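Ketoacyl_synth_N domain-containing protein (Photorhabdus luminescens subsp. laumondii, PDB 6SMO) probably serves as the chain-length-factor partner of the ketosynthase in a minimal type II polyketide synthase that builds an octaketide on an acyl carrier protein. Local coordinates at residues A275-G281 / T301-R307; T265-F269 / Q351-Q355; L306-L310 / D321-A325. The contacts are given in a common frame with arbitrary orientation. Residue numbers count along the deposited sequence, not the author numbering.

Contact 1: residues A275-G281 / T301-R307; sequences AVFIMDG and TSFINLR
This is a parallel strand pair, 275-278 with 302-304, the two strands of a beta-alpha-beta unit crossed over by helix 286-296. The axes approach to 5.0 Å at 35°, and CA atoms pair V276 with S302 and F277 with F303 at 5.1 and 5.2 Å. F277 bonds through both its N and its O: F277 N donates to S302 O (2.9 Å) and I304 N to F277 O (3.2 Å). Upstream, T301 OG1 donates to A275 O at 2.7 Å. F277 (chi1 t) and F303 (m) share a face, their rings oblique with centroids 5.2 Å apart, while V276 CG1 meets I304 CD1 at 3.7 Å on the other. Beyond the strands, N305 OD1 caps the helix starting at R307, 3.1 Å from R307 N, and R307 NE bonds weakly to D280 O (2.7 Å). G281 has positive phi; a CB there would clash with N305 OD1 and R307 CB. Helix 286-296 covers the phenylalanine face through T290, S291 and F294, and strand 351-356 flanks 275-278.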
loop_
_atom_site.group_PDB
_atom_site.type_symbol
_atom_site.label_atom_id
_atom_site.label_comp_id
_atom_site.label_asym_id
_atom_site.label_seq_id
_atom_site.Cartn_x
_atom_site.Cartn_y
_atom_site.Cartn_z
ATOM N N ALA C 275 -19.413 23.595 19.499
ATOM C CA ALA C 275 -18.855 22.580 18.574
ATOM C C ALA C 275 -19.937 22.094 17.603
ATOM O O ALA C 275 -21.117 22.041 18.005
ATOM C CB ALA C 275 -18.274 21.434 19.364
ATOM N N VAL C 276 -19.532 21.755 16.375
ATOM C CA VAL C 276 -20.401 21.191 15.298
ATOM C C VAL C 276 -19.919 19.767 14.994
ATOM O O VAL C 276 -18.717 19.602 14.705
ATOM C CB VAL C 276 -20.381 22.081 14.039
ATOM C CG1 VAL C 276 -20.894 21.354 12.805
ATOM C CG2 VAL C 276 -21.156 23.372 14.256
ATOM N N PHE C 277 -20.824 18.787 15.058
ATOM C CA PHE C 277 -20.540 17.350 14.803
ATOM C C PHE C 277 -20.985 16.984 13.382
ATOM O O PHE C 277 -22.204 16.943 13.124
ATOM C CB PHE C 277 -21.235 16.465 15.841
ATOM C CG PHE C 277 -20.905 14.999 15.719
ATOM C CD1 PHE C 277 -19.677 14.513 16.139
ATOM C CD2 PHE C 277 -21.817 14.107 15.174
ATOM C CE1 PHE C 277 -19.369 13.166 16.022
ATOM C CE2 PHE C 277 -21.507 12.760 15.059
ATOM C CZ PHE C 277 -20.284 12.293 15.483
ATOM N N ILE C 278 -20.018 16.736 12.491
ATOM C CA ILE C 278 -20.252 16.184 11.123
ATOM C C ILE C 278 -20.288 14.656 11.238
ATOM O O ILE C 278 -19.310 14.079 11.750
ATOM C CB ILE C 278 -19.182 16.679 10.127
ATOM C CG1 ILE C 278 -19.256 18.198 9.940
ATOM C CG2 ILE C 278 -19.297 15.944 8.798
ATOM C CD1 ILE C 278 -18.072 18.798 9.214
ATOM N N MET C 279 -21.376 14.035 10.772
ATOM C CA MET C 279 -21.661 12.585 10.957
ATOM C C MET C 279 -21.341 11.823 9.665
ATOM O O MET C 279 -21.167 12.475 8.615
ATOM C CB MET C 279 -23.121 12.349 11.368
ATOM C CG MET C 279 -24.159 12.904 10.405
ATOM S SD MET C 279 -25.827 12.888 11.117
ATOM C CE MET C 279 -26.305 11.187 10.816
ATOM N N ASP C 280 -21.239 10.491 9.767
ATOM C CA ASP C 280 -20.951 9.556 8.645
ATOM C C ASP C 280 -22.061 9.683 7.594
ATOM O O ASP C 280 -21.733 9.936 6.419
ATOM C CB ASP C 280 -20.809 8.119 9.159
ATOM C CG ASP C 280 -20.447 7.100 8.092
ATOM O OD1 ASP C 280 -19.555 7.396 7.275
ATOM O OD2 ASP C 280 -21.059 6.014 8.087
ATOM N N GLY C 281 -23.319 9.510 8.012
ATOM C CA GLY C 281 -24.520 9.760 7.192
ATOM C C GLY C 281 -24.809 8.645 6.200
ATOM O O GLY C 281 -25.590 8.896 5.260
ATOM N N THR C 301 -24.162 19.417 21.321
ATOM C CA THR C 301 -23.577 19.885 20.035
ATOM C C THR C 301 -24.659 19.875 18.947
ATOM O O THR C 301 -25.738 19.297 19.188
ATOM C CB THR C 301 -22.364 19.028 19.650
ATOM O OG1 THR C 301 -21.852 19.500 18.403
ATOM C CG2 THR C 301 -22.685 17.552 19.539
ATOM N N SER C 302 -24.367 20.500 17.802
ATOM C CA SER C 302 -25.240 20.559 16.600
ATOM C C SER C 302 -24.852 19.437 15.629
ATOM O O SER C 302 -23.640 19.254 15.396
ATOM C CB SER C 302 -25.156 21.911 15.940
ATOM O OG SER C 302 -26.083 22.013 14.870
ATOM N N PHE C 303 -25.846 18.720 15.095
ATOM C CA PHE C 303 -25.679 17.620 14.107
ATOM C C PHE C 303 -25.914 18.165 12.694
ATOM O O PHE C 303 -27.013 18.693 12.431
ATOM C CB PHE C 303 -26.633 16.461 14.413
ATOM C CG PHE C 303 -26.140 15.506 15.470
ATOM C CD1 PHE C 303 -26.099 15.883 16.805
ATOM C CD2 PHE C 303 -25.718 14.229 15.133
ATOM C CE1 PHE C 303 -25.644 15.004 17.776
ATOM C CE2 PHE C 303 -25.265 13.350 16.106
ATOM C CZ PHE C 303 -25.228 13.740 17.425
ATOM N N ILE C 304 -24.905 18.044 11.825
ATOM C CA ILE C 304 -24.958 18.444 10.386
ATOM C C ILE C 304 -24.491 17.257 9.535
ATOM O O ILE C 304 -23.320 16.855 9.677
ATOM C CB ILE C 304 -24.124 19.720 10.139
ATOM C CG1 ILE C 304 -24.834 20.958 10.696
ATOM C CG2 ILE C 304 -23.789 19.882 8.662
ATOM C CD1 ILE C 304 -23.956 22.184 10.811
ATOM N N ASN C 305 -25.383 16.725 8.694
ATOM C CA ASN C 305 -25.119 15.587 7.772
ATOM C C ASN C 305 -24.855 16.139 6.366
ATOM O O ASN C 305 -25.758 16.804 5.818
ATOM C CB ASN C 305 -26.287 14.594 7.767
ATOM C CG ASN C 305 -25.971 13.300 7.046
ATOM O OD1 ASN C 305 -24.855 13.096 6.576
ATOM N ND2 ASN C 305 -26.953 12.417 6.953
ATOM N N LEU C 306 -23.667 15.871 5.810
ATOM C CA LEU C 306 -23.244 16.335 4.458
ATOM C C LEU C 306 -23.327 15.187 3.443
ATOM O O LEU C 306 -23.045 15.445 2.257
ATOM C CB LEU C 306 -21.811 16.875 4.528
ATOM C CG LEU C 306 -21.557 18.016 5.514
ATOM C CD1 LEU C 306 -20.121 18.505 5.401
ATOM C CD2 LEU C 306 -22.525 19.170 5.297
ATOM N N ARG C 307 -23.700 13.977 3.878
ATOM C CA ARG C 307 -23.631 12.744 3.044
ATOM C C ARG C 307 -24.702 12.755 1.952
ATOM O O ARG C 307 -24.438 12.279 0.851
ATOM C CB ARG C 307 -23.728 11.484 3.910
ATOM C CG ARG C 307 -23.243 10.217 3.215
ATOM C CD ARG C 307 -21.780 10.257 2.802
ATOM N NE ARG C 307 -20.890 10.520 3.929
ATOM C CZ ARG C 307 -20.086 11.578 4.067
ATOM N NH1 ARG C 307 -19.335 11.686 5.152
ATOM N NH2 ARG C 307 -20.020 12.518 3.139
#

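Contact 2: residues T265-F269 / Q351-Q355; sequences TAELF and QIIIQ
I353 buries the most surface here, followed by F269 and T265. It sits mid-way along extended strand 351-355 and projects, chi1 m and chi2 t, into the end of a short, weakly bonded helical turn, whose residues 267-269 keep helical phi/psi. I353 CD1 stands 3.3 Å from the centroid of the F269 ring, 8° off its normal, a CH-pi contact squarely over the face; F269 brings the ring in with chi1 m although its CB points sideways. I353 CG2 completes the fit, 4.0 Å from L268 CD1 and 4.4 Å from T265 CG2. Flanking glutamines tie the margins: T265 OG1 donates to Q355 OE1 at 3.2 Å, and Q351 NE2 weakly to L268 O at 3.3 Å. CA atoms of L268 and I353 are 7.4 Å apart, a spacing of side-chain packing. Helix on sheet is the layering of the thiolase fold: strand 351-356 runs between 275-278 and 362-369, this turn covers one face, and I352 and I354 point away, onto helix 319-329.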
loop_
_atom_site.group_PDB
_atom_site.type_symbol
_atom_site.label_atom_id
_atom_site.label_comp_id
_atom_site.label_asym_id
_atom_site.label_seq_id
_atom_site.Cartn_x
_atom_site.Cartn_y
_atom_site.Cartn_z
ATOM N N THR C 265 -15.217 9.093 20.774
ATOM C CA THR C 265 -15.500 10.245 19.874
ATOM C C THR C 265 -15.960 11.442 20.716
ATOM O O THR C 265 -15.644 12.584 20.332
ATOM C CB THR C 265 -16.540 9.894 18.800
ATOM O OG1 THR C 265 -16.203 8.628 18.233
ATOM C CG2 THR C 265 -16.622 10.932 17.703
ATOM N N ALA C 266 -16.680 11.186 21.814
ATOM C CA ALA C 266 -17.206 12.209 22.750
ATOM C C ALA C 266 -16.056 12.858 23.533
ATOM O O ALA C 266 -16.219 14.020 23.951
ATOM C CB ALA C 266 -18.225 11.590 23.678
ATOM N N GLU C 267 -14.944 12.138 23.723
ATOM C CA GLU C 267 -13.736 12.627 24.447
ATOM C C GLU C 267 -13.041 13.731 23.637
ATOM O O GLU C 267 -12.380 14.581 24.268
ATOM C CB GLU C 267 -12.767 11.477 24.739
ATOM C CG GLU C 267 -13.050 10.764 26.050
ATOM C CD GLU C 267 -12.225 9.511 26.292
ATOM O OE1 GLU C 267 -12.661 8.667 27.101
ATOM O OE2 GLU C 267 -11.147 9.380 25.674
ATOM N N LEU C 268 -13.179 13.722 22.305
ATOM C CA LEU C 268 -12.548 14.715 21.387
ATOM C C LEU C 268 -13.075 16.127 21.683
ATOM O O LEU C 268 -12.311 17.088 21.470
ATOM C CB LEU C 268 -12.828 14.337 19.927
ATOM C CG LEU C 268 -12.016 13.174 19.353
ATOM C CD1 LEU C 268 -12.446 12.875 17.925
ATOM C CD2 LEU C 268 -10.522 13.464 19.400
ATOM N N PHE C 269 -14.328 16.244 22.138
ATOM C CA PHE C 269 -15.043 17.532 22.357
ATOM C C PHE C 269 -14.371 18.348 23.469
ATOM O O PHE C 269 -14.365 19.590 23.355
ATOM C CB PHE C 269 -16.523 17.289 22.667
ATOM C CG PHE C 269 -17.382 17.048 21.452
ATOM C CD1 PHE C 269 -17.594 15.765 20.972
ATOM C CD2 PHE C 269 -17.972 18.109 20.780
ATOM C CE1 PHE C 269 -18.381 15.548 19.851
ATOM C CE2 PHE C 269 -18.759 17.890 19.659
ATOM C CZ PHE C 269 -18.961 16.610 19.197
ATOM N N GLN C 351 -14.532 24.637 17.053
ATOM C CA GLN C 351 -14.097 23.219 16.914
ATOM C C GLN C 351 -15.123 22.446 16.076
ATOM O O GLN C 351 -16.320 22.505 16.412
ATOM C CB GLN C 351 -13.931 22.567 18.287
ATOM C CG GLN C 351 -13.250 21.205 18.238
ATOM C CD GLN C 351 -13.036 20.609 19.607
ATOM O OE1 GLN C 351 -13.854 20.765 20.512
ATOM N NE2 GLN C 351 -11.926 19.907 19.769
ATOM N N ILE C 352 -14.662 21.748 15.032
ATOM C CA ILE C 352 -15.486 20.813 14.207
ATOM C C ILE C 352 -14.892 19.407 14.341
ATOM O O ILE C 352 -13.686 19.244 14.067
ATOM C CB ILE C 352 -15.561 21.273 12.736
ATOM C CG1 ILE C 352 -16.188 22.665 12.612
ATOM C CG2 ILE C 352 -16.303 20.246 11.890
ATOM C CD1 ILE C 352 -16.077 23.276 11.234
ATOM N N ILE C 353 -15.717 18.439 14.755
ATOM C CA ILE C 353 -15.343 17.003 14.921
ATOM C C ILE C 353 -16.114 16.185 13.880
ATOM O O ILE C 353 -17.358 16.249 13.880
ATOM C CB ILE C 353 -15.614 16.532 16.365
ATOM C CG1 ILE C 353 -14.708 17.260 17.362
ATOM C CG2 ILE C 353 -15.477 15.020 16.489
ATOM C CD1 ILE C 353 -15.260 17.317 18.763
ATOM N N ILE C 354 -15.388 15.453 13.030
ATOM C CA ILE C 354 -15.944 14.626 11.917
ATOM C C ILE C 354 -15.815 13.149 12.301
ATOM O O ILE C 354 -14.737 12.765 12.790
ATOM C CB ILE C 354 -15.215 14.938 10.594
ATOM C CG1 ILE C 354 -15.196 16.440 10.300
ATOM C CG2 ILE C 354 -15.821 14.149 9.441
ATOM C CD1 ILE C 354 -13.926 16.913 9.642
ATOM N N GLN C 355 -16.877 12.366 12.085
ATOM C CA GLN C 355 -16.914 10.906 12.364
ATOM C C GLN C 355 -17.210 10.147 11.067
ATOM O O GLN C 355 -18.037 10.632 10.267
ATOM C CB GLN C 355 -17.966 10.577 13.424
ATOM C CG GLN C 355 -17.822 9.176 14.003
ATOM C CD GLN C 355 -18.888 8.850 15.019
ATOM O OE1 GLN C 355 -18.599 8.530 16.171
ATOM N NE2 GLN C 355 -20.140 8.930 14.599
#

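Contact 3: residues L306-L310 / D321-A325; sequences LRPYL and DSVLA
R307 NH1 reaches D321 OD2 at 3.3 Å, a salt bridge whose hydrogen bond is weak, with the carboxylate oxygen at the edge of the guanidinium near its plane. R307 starts a short helix, 307-310, and its t, p, p side chain curls round to the acid, which extends from helix 319-329 with chi1 m. Both groups have second partners: R307 NE bonds weakly to D280 O and D321 OD1 weakly to G318 N. The two segments are linked by only ten residues, and their nearest CA atoms, L306 and D321, lie 7.8 Å apart. Helix 319-329 is a buried helix packed against the sheet of the C-terminal half of the thiolase fold, with I352 and I354 of strand 351-356 beneath it. Below the ion pair, L306 and L310, one turn apart and joined by L310 N to L306 O at 2.9 Å, both point toward this helix. L324 CD2 receives them, 4.2 Å from L306 CD1 and 4.3 Å from L310 CD1, while L310 CD1 also lies 4.0 Å from D321 OD1.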
loop_
_atom_site.group_PDB
_atom_site.type_symbol
_atom_site.label_atom_id
_atom_site.label_comp_id
_atom_site.label_asym_id
_atom_site.label_seq_id
_atom_site.Cartn_x
_atom_site.Cartn_y
_atom_site.Cartn_z
ATOM N N LEU C 306 -23.667 15.871 5.810
ATOM C CA LEU C 306 -23.244 16.335 4.458
ATOM C C LEU C 306 -23.327 15.187 3.443
ATOM O O LEU C 306 -23.045 15.445 2.257
ATOM C CB LEU C 306 -21.811 16.875 4.528
ATOM C CG LEU C 306 -21.557 18.016 5.514
ATOM C CD1 LEU C 306 -20.121 18.505 5.401
ATOM C CD2 LEU C 306 -22.525 19.170 5.297
ATOM N N ARG C 307 -23.700 13.977 3.878
ATOM C CA ARG C 307 -23.631 12.744 3.044
ATOM C C ARG C 307 -24.702 12.755 1.952
ATOM O O ARG C 307 -24.438 12.279 0.851
ATOM C CB ARG C 307 -23.728 11.484 3.910
ATOM C CG ARG C 307 -23.243 10.217 3.215
ATOM C CD ARG C 307 -21.780 10.257 2.802
ATOM N NE ARG C 307 -20.890 10.520 3.929
ATOM C CZ ARG C 307 -20.086 11.578 4.067
ATOM N NH1 ARG C 307 -19.335 11.686 5.152
ATOM N NH2 ARG C 307 -20.020 12.518 3.139
ATOM N N PRO C 308 -25.935 13.265 2.187
ATOM C CA PRO C 308 -26.929 13.365 1.116
ATOM C C PRO C 308 -26.477 14.257 -0.053
ATOM O O PRO C 308 -26.876 13.986 -1.171
ATOM C CB PRO C 308 -28.161 13.982 1.799
ATOM C CG PRO C 308 -27.966 13.682 3.270
ATOM C CD PRO C 308 -26.467 13.726 3.480
ATOM N N TYR C 309 -25.660 15.277 0.231
ATOM C CA TYR C 309 -25.200 16.308 -0.737
ATOM C C TYR C 309 -23.892 15.857 -1.404
ATOM O O TYR C 309 -23.785 15.985 -2.639
ATOM C CB TYR C 309 -25.036 17.664 -0.042
ATOM C CG TYR C 309 -26.169 18.040 0.882
ATOM C CD1 TYR C 309 -27.485 18.010 0.448
ATOM C CD2 TYR C 309 -25.928 18.427 2.191
ATOM C CE1 TYR C 309 -28.533 18.351 1.291
ATOM C CE2 TYR C 309 -26.963 18.772 3.045
ATOM C CZ TYR C 309 -28.271 18.735 2.595
ATOM O OH TYR C 309 -29.295 19.074 3.431
ATOM N N LEU C 310 -22.989 15.276 -0.613
ATOM C CA LEU C 310 -21.646 14.850 -1.085
ATOM C C LEU C 310 -21.626 13.405 -1.596
ATOM O O LEU C 310 -20.678 13.075 -2.293
ATOM C CB LEU C 310 -20.638 15.043 0.052
ATOM C CG LEU C 310 -20.351 16.488 0.445
ATOM C CD1 LEU C 310 -19.420 16.543 1.640
ATOM C CD2 LEU C 310 -19.758 17.257 -0.719
ATOM N N ASP C 321 -14.811 16.153 3.975
ATOM C CA ASP C 321 -15.474 16.779 5.151
ATOM C C ASP C 321 -14.439 17.604 5.930
ATOM O O ASP C 321 -14.768 18.744 6.315
ATOM C CB ASP C 321 -16.137 15.729 6.048
ATOM C CG ASP C 321 -17.257 14.953 5.373
ATOM O OD1 ASP C 321 -17.079 14.560 4.202
ATOM O OD2 ASP C 321 -18.300 14.745 6.025
ATOM N N SER C 322 -13.242 17.045 6.142
ATOM C CA SER C 322 -12.098 17.691 6.843
ATOM C C SER C 322 -11.574 18.880 6.027
ATOM O O SER C 322 -11.109 19.856 6.647
ATOM C CB SER C 322 -10.997 16.698 7.126
ATOM O OG SER C 322 -11.455 15.653 7.969
ATOM N N VAL C 323 -11.637 18.789 4.693
ATOM C CA VAL C 323 -11.256 19.881 3.746
ATOM C C VAL C 323 -12.225 21.055 3.938
ATOM O O VAL C 323 -11.743 22.198 4.082
ATOM C CB VAL C 323 -11.231 19.378 2.288
ATOM C CG1 VAL C 323 -11.355 20.509 1.275
ATOM C CG2 VAL C 323 -9.986 18.549 2.011
ATOM N N LEU C 324 -13.533 20.775 3.948
ATOM C CA LEU C 324 -14.617 21.774 4.176
ATOM C C LEU C 324 -14.497 22.358 5.590
ATOM O O LEU C 324 -14.557 23.596 5.719
ATOM C CB LEU C 324 -15.983 21.111 3.967
ATOM C CG LEU C 324 -16.616 21.298 2.586
ATOM C CD1 LEU C 324 -15.645 20.949 1.469
ATOM C CD2 LEU C 324 -17.885 20.467 2.463
ATOM N N ALA C 325 -14.334 21.497 6.603
ATOM C CA ALA C 325 -14.258 21.868 8.039
ATOM C C ALA C 325 -13.093 22.838 8.273
ATOM O O ALA C 325 -13.261 23.771 9.083
ATOM C CB ALA C 325 -14.120 20.628 8.888
#

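In the fold
All three contacts belong to one layered unit. Strands 302-304, 275-278, 351-356, 362-369 and 242-251 lie side by side in that order, the 3-2-4-5-1 arrangement of a thiolase-type half. Contacts 1 and 2, with centres about 10 Å apart, join through I278 N to I353 O and I278 O to Q355 N, each 3.0 Å. Contact 3 lies about 9 Å from contact 1, centre to centre, shares L306 and R307 with it, and puts D321 OD2 3.2 Å from I278 CG2. Contacts 2 and 3, about 15 Å apart between centres, share strand 351-356: the 265-269 turn lies on its I353 face and helix 319-329 on the other, where I354 CD1 is 3.2 Å from S322 OG. The hexaketide pocket residues V129, A130, W133 and F134 belong to none of these segments.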